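Local coordinates for probable TonB-dependent siderophore receptor PirA (Acinetobacter baumannii, PDB 5FR8), which probably takes iron-loaded siderophores from the environment and passes them across the outer membrane, and may bind ferric enterobactin with micromolar affinity, at residues M408-N420 against V430-G442. Residues are numbered along the deposited sequence; the frame is centred on the assembly and turned at random.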
loop_
_atom_site.group_PDB
_atom_site.type_symbol
_atom_site.label_atom_id
_atom_site.label_comp_id
_atom_site.label_asym_id
_atom_site.label_seq_id
_atom_site.Cartn_x
_atom_site.Cartn_y
_atom_site.Cartn_z
ATOM N N MET A 408 10.561 -16.500 -12.232
ATOM C CA MET A 408 9.473 -16.996 -11.410
ATOM C C MET A 408 8.126 -16.784 -12.108
ATOM O O MET A 408 7.907 -15.723 -12.716
ATOM C CB MET A 408 9.517 -16.266 -10.069
ATOM C CG MET A 408 10.704 -16.693 -9.214
ATOM S SD MET A 408 11.360 -15.404 -8.133
ATOM C CE MET A 408 12.636 -14.667 -9.151
ATOM N N GLU A 409 7.245 -17.792 -12.023
ATOM C CA GLU A 409 5.883 -17.754 -12.609
ATOM C C GLU A 409 4.842 -17.810 -11.514
ATOM O O GLU A 409 5.042 -18.505 -10.518
ATOM C CB GLU A 409 5.600 -18.973 -13.538
ATOM C CG GLU A 409 6.233 -18.898 -14.912
ATOM C CD GLU A 409 5.314 -19.373 -16.037
ATOM O OE1 GLU A 409 4.084 -19.176 -15.934
ATOM O OE2 GLU A 409 5.815 -19.925 -17.048
ATOM N N SER A 410 3.704 -17.150 -11.739
ATOM C CA SER A 410 2.525 -17.261 -10.854
ATOM C C SER A 410 1.244 -17.192 -11.671
ATOM O O SER A 410 1.123 -16.375 -12.585
ATOM C CB SER A 410 2.530 -16.130 -9.845
ATOM O OG SER A 410 1.634 -16.388 -8.822
ATOM N N ARG A 411 0.290 -18.062 -11.362
ATOM C CA ARG A 411 -0.986 -18.049 -12.059
ATOM C C ARG A 411 -2.118 -18.241 -11.055
ATOM O O ARG A 411 -2.064 -19.118 -10.180
ATOM C CB ARG A 411 -1.032 -19.124 -13.136
ATOM C CG ARG A 411 -0.134 -18.842 -14.333
ATOM C CD ARG A 411 -0.099 -19.959 -15.388
ATOM N NE ARG A 411 0.224 -21.284 -14.855
ATOM C CZ ARG A 411 1.401 -21.651 -14.340
ATOM N NH1 ARG A 411 2.429 -20.791 -14.240
ATOM N NH2 ARG A 411 1.544 -22.900 -13.898
ATOM N N ILE A 412 -3.133 -17.390 -11.174
ATOM C CA ILE A 412 -4.331 -17.495 -10.366
ATOM C C ILE A 412 -5.513 -17.517 -11.286
ATOM O O ILE A 412 -5.675 -16.610 -12.096
ATOM C CB ILE A 412 -4.533 -16.298 -9.421
ATOM C CG1 ILE A 412 -3.366 -16.180 -8.430
ATOM C CG2 ILE A 412 -5.841 -16.475 -8.655
ATOM C CD1 ILE A 412 -3.501 -15.055 -7.431
ATOM N N ALA A 413 -6.322 -18.562 -11.163
ATOM C CA ALA A 413 -7.571 -18.629 -11.862
ATOM C C ALA A 413 -8.694 -18.586 -10.837
ATOM O O ALA A 413 -8.644 -19.292 -9.822
ATOM C CB ALA A 413 -7.642 -19.898 -12.668
ATOM N N SER A 414 -9.696 -17.744 -11.099
ATOM C CA SER A 414 -10.728 -17.440 -10.112
ATOM C C SER A 414 -12.096 -17.376 -10.749
ATOM O O SER A 414 -12.237 -16.975 -11.889
ATOM C CB SER A 414 -10.438 -16.086 -9.453
ATOM O OG SER A 414 -9.062 -15.951 -9.124
ATOM N N ALA A 415 -13.109 -17.767 -9.996
ATOM C CA ALA A 415 -14.510 -17.520 -10.358
ATOM C C ALA A 415 -15.311 -17.176 -9.091
ATOM O O ALA A 415 -14.956 -17.601 -7.979
ATOM C CB ALA A 415 -15.116 -18.734 -11.033
ATOM N N TYR A 416 -16.385 -16.410 -9.255
ATOM C CA TYR A 416 -17.178 -15.991 -8.107
ATOM C C TYR A 416 -18.643 -15.779 -8.469
ATOM O O TYR A 416 -18.994 -15.553 -9.632
ATOM C CB TYR A 416 -16.593 -14.726 -7.508
ATOM C CG TYR A 416 -16.439 -13.580 -8.492
ATOM C CD1 TYR A 416 -15.301 -13.458 -9.308
ATOM C CD2 TYR A 416 -17.408 -12.602 -8.585
ATOM C CE1 TYR A 416 -15.161 -12.402 -10.186
ATOM C CE2 TYR A 416 -17.284 -11.556 -9.466
ATOM C CZ TYR A 416 -16.158 -11.459 -10.255
ATOM O OH TYR A 416 -16.057 -10.402 -11.122
ATOM N N ILE A 417 -19.493 -15.866 -7.455
ATOM C CA ILE A 417 -20.923 -15.609 -7.625
ATOM C C ILE A 417 -21.415 -14.750 -6.465
ATOM O O ILE A 417 -20.918 -14.855 -5.344
ATOM C CB ILE A 417 -21.731 -16.907 -7.717
ATOM C CG1 ILE A 417 -23.209 -16.591 -7.904
ATOM C CG2 ILE A 417 -21.542 -17.735 -6.461
ATOM C CD1 ILE A 417 -24.024 -17.751 -8.457
ATOM N N GLU A 418 -22.364 -13.876 -6.757
ATOM C CA GLU A 418 -22.764 -12.844 -5.818
ATOM C C GLU A 418 -24.216 -12.461 -6.006
ATOM O O GLU A 418 -24.675 -12.257 -7.136
ATOM C CB GLU A 418 -21.938 -11.596 -6.032
ATOM C CG GLU A 418 -20.563 -11.640 -5.417
ATOM C CD GLU A 418 -19.876 -10.302 -5.554
ATOM O OE1 GLU A 418 -20.177 -9.608 -6.559
ATOM O OE2 GLU A 418 -19.073 -9.951 -4.660
ATOM N N ASP A 419 -24.930 -12.341 -4.891
ATOM C CA ASP A 419 -26.329 -11.979 -4.930
ATOM C C ASP A 419 -26.574 -10.766 -4.027
ATOM O O ASP A 419 -26.148 -10.749 -2.880
ATOM C CB ASP A 419 -27.168 -13.179 -4.482
ATOM C CG ASP A 419 -28.524 -13.247 -5.156
ATOM O OD1 ASP A 419 -28.956 -12.282 -5.818
ATOM O OD2 ASP A 419 -29.171 -14.294 -5.007
ATOM N N ASN A 420 -27.248 -9.751 -4.564
ATOM C CA ASN A 420 -27.809 -8.692 -3.744
ATOM C C ASN A 420 -29.327 -8.857 -3.645
ATOM O O ASN A 420 -30.070 -8.675 -4.632
ATOM C CB ASN A 420 -27.450 -7.305 -4.270
ATOM C CG ASN A 420 -28.095 -6.203 -3.455
ATOM O OD1 ASN A 420 -28.744 -6.475 -2.439
ATOM N ND2 ASN A 420 -27.921 -4.957 -3.881
ATOM N N VAL A 430 -26.208 -9.112 1.040
ATOM C CA VAL A 430 -25.312 -9.604 -0.022
ATOM C C VAL A 430 -24.654 -10.928 0.370
ATOM O O VAL A 430 -24.036 -11.055 1.451
ATOM C CB VAL A 430 -24.172 -8.601 -0.322
ATOM C CG1 VAL A 430 -23.236 -9.139 -1.396
ATOM C CG2 VAL A 430 -24.730 -7.249 -0.734
ATOM N N LEU A 431 -24.779 -11.900 -0.531
ATOM C CA LEU A 431 -24.197 -13.224 -0.354
ATOM C C LEU A 431 -23.256 -13.498 -1.476
ATOM O O LEU A 431 -23.703 -13.643 -2.610
ATOM C CB LEU A 431 -25.267 -14.297 -0.422
ATOM C CG LEU A 431 -26.131 -14.435 0.805
ATOM C CD1 LEU A 431 -27.399 -15.214 0.464
ATOM C CD2 LEU A 431 -25.302 -15.108 1.884
ATOM N N GLY A 432 -21.967 -13.610 -1.164
ATOM C CA GLY A 432 -20.948 -13.908 -2.162
ATOM C C GLY A 432 -20.063 -15.095 -1.824
ATOM O O GLY A 432 -19.864 -15.429 -0.669
ATOM N N LEU A 433 -19.541 -15.733 -2.864
ATOM C CA LEU A 433 -18.577 -16.815 -2.719
ATOM C C LEU A 433 -17.514 -16.658 -3.802
ATOM O O LEU A 433 -17.823 -16.386 -4.963
ATOM C CB LEU A 433 -19.269 -18.167 -2.857
ATOM C CG LEU A 433 -18.406 -19.418 -2.675
ATOM C CD1 LEU A 433 -17.672 -19.418 -1.343
ATOM C CD2 LEU A 433 -19.275 -20.654 -2.784
ATOM N N ARG A 434 -16.256 -16.796 -3.415
ATOM C CA ARG A 434 -15.166 -16.648 -4.354
ATOM C C ARG A 434 -14.255 -17.874 -4.282
ATOM O O ARG A 434 -13.847 -18.300 -3.204
ATOM C CB ARG A 434 -14.363 -15.378 -4.079
ATOM C CG ARG A 434 -13.549 -14.927 -5.279
ATOM C CD ARG A 434 -12.292 -14.173 -4.893
ATOM N NE ARG A 434 -11.356 -14.075 -6.013
ATOM C CZ ARG A 434 -11.277 -13.040 -6.834
ATOM N NH1 ARG A 434 -12.079 -11.988 -6.679
ATOM N NH2 ARG A 434 -10.390 -13.061 -7.814
ATOM N N PHE A 435 -13.964 -18.443 -5.446
ATOM C CA PHE A 435 -13.050 -19.561 -5.573
ATOM C C PHE A 435 -11.773 -19.068 -6.193
ATOM O O PHE A 435 -11.812 -18.347 -7.192
ATOM C CB PHE A 435 -13.662 -20.599 -6.502
ATOM C CG PHE A 435 -12.762 -21.756 -6.796
ATOM C CD1 PHE A 435 -12.618 -22.782 -5.877
ATOM C CD2 PHE A 435 -12.079 -21.829 -8.000
ATOM C CE1 PHE A 435 -11.794 -23.850 -6.148
ATOM C CE2 PHE A 435 -11.264 -22.903 -8.286
ATOM C CZ PHE A 435 -11.122 -23.914 -7.354
ATOM N N ASP A 436 -10.644 -19.455 -5.611
ATOM C CA ASP A 436 -9.326 -19.037 -6.123
ATOM C C ASP A 436 -8.390 -20.235 -6.230
ATOM O O ASP A 436 -8.318 -21.037 -5.307
ATOM C CB ASP A 436 -8.693 -17.989 -5.209
ATOM C CG ASP A 436 -9.496 -16.710 -5.149
ATOM O OD1 ASP A 436 -9.360 -15.895 -6.114
ATOM O OD2 ASP A 436 -10.262 -16.542 -4.145
ATOM N N ASP A 437 -7.698 -20.365 -7.359
ATOM C CA ASP A 437 -6.783 -21.472 -7.553
ATOM C C ASP A 437 -5.466 -20.917 -8.037
ATOM O O ASP A 437 -5.375 -20.387 -9.140
ATOM C CB ASP A 437 -7.339 -22.465 -8.566
ATOM C CG ASP A 437 -6.538 -23.770 -8.638
ATOM O OD1 ASP A 437 -5.802 -24.117 -7.703
ATOM O OD2 ASP A 437 -6.672 -24.478 -9.649
ATOM N N HIS A 438 -4.455 -21.050 -7.189
ATOM C CA HIS A 438 -3.141 -20.519 -7.439
ATOM C C HIS A 438 -2.125 -21.624 -7.821
ATOM O O HIS A 438 -2.137 -22.717 -7.263
ATOM C CB HIS A 438 -2.713 -19.796 -6.179
ATOM C CG HIS A 438 -1.295 -19.354 -6.192
ATOM N ND1 HIS A 438 -0.450 -19.566 -5.130
ATOM C CD2 HIS A 438 -0.569 -18.708 -7.138
ATOM C CE1 HIS A 438 0.741 -19.065 -5.418
ATOM N NE2 HIS A 438 0.695 -18.539 -6.630
ATOM N N SER A 439 -1.260 -21.348 -8.793
ATOM C CA SER A 439 -0.395 -22.385 -9.368
ATOM C C SER A 439 0.532 -23.054 -8.355
ATOM O O SER A 439 0.886 -24.208 -8.539
ATOM C CB SER A 439 0.431 -21.829 -10.545
ATOM O OG SER A 439 1.576 -21.091 -10.119
ATOM N N LYS A 440 0.936 -22.346 -7.303
ATOM C CA LYS A 440 1.745 -22.954 -6.238
ATOM C C LYS A 440 0.934 -23.360 -5.005
ATOM O O LYS A 440 1.147 -24.451 -4.472
ATOM C CB LYS A 440 2.844 -22.006 -5.774
ATOM C CG LYS A 440 4.080 -21.950 -6.648
ATOM C CD LYS A 440 3.793 -21.251 -7.976
ATOM C CE LYS A 440 5.022 -21.223 -8.872
ATOM N NZ LYS A 440 6.142 -20.687 -8.062
ATOM N N SER A 441 0.024 -22.498 -4.542
ATOM C CA SER A 441 -0.543 -22.670 -3.200
ATOM C C SER A 441 -1.763 -23.603 -3.129
ATOM O O SER A 441 -2.085 -24.096 -2.059
ATOM C CB SER A 441 -0.870 -21.314 -2.541
ATOM O OG SER A 441 -2.163 -20.836 -2.898
ATOM N N GLY A 442 -2.442 -23.831 -4.250
ATOM C CA GLY A 442 -3.668 -24.626 -4.266
ATOM C C GLY A 442 -4.918 -23.785 -4.438
ATOM O O GLY A 442 -4.839 -22.594 -4.759
#
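Ser439 lays its CB over one face of the Arg411 guanidinium, offset toward the rim, while the CB of Glu409 sits at that group's edge, in its plane, and Glu409 OE1 forms a salt bridge with Arg411 NH1. The His438 ring meets Ser410 OG at its edge, through a weak hydrogen bond to NE2, and carries the backbone N of Lys440 over the centre of one face. These groups lie near one end of a beta hairpin in the TonB-dependent receptor barrel, formed by antiparallel strands 407-422 and 427-438. Paired backbone bonds repeat at every second residue from Ala413–Asp437 to Asp419–Leu431, and Ser439 N to Arg411 O, at 2.7 Å, carries the ladder past the second strand.

Side chains alternate between the two faces. One is mostly apolar, with Ala413, Ala415, Ile417, Leu431, Leu433 and Phe435, but also bears Asp419 and Asp437; Ile417 CG2 approaches Leu433 CB at 4.3 Å. The other is largely polar, with Ile412 and Val430 among its residues. Here Glu418 forms a salt bridge with Arg145 of the plug, and Arg434 NH1 a weak hydrogen bond to Arg145 O, while Arg434 NH2 forms a salt bridge with Glu373 on the adjoining strand. Arg434 starts with CG anti to its own N (chi1 -160°) and runs extended to NE; Arg434 CG lies 3.8 Å from Tyr416 CB. Two donors converge on one buried oxygen: Arg434 NE meets the syn lone pair of Asp436 OD1 at 2.7 Å, and Ser414 OG reaches Asp436 OD1 from the anti side at 3.0 Å, 25° out of the carboxylate plane.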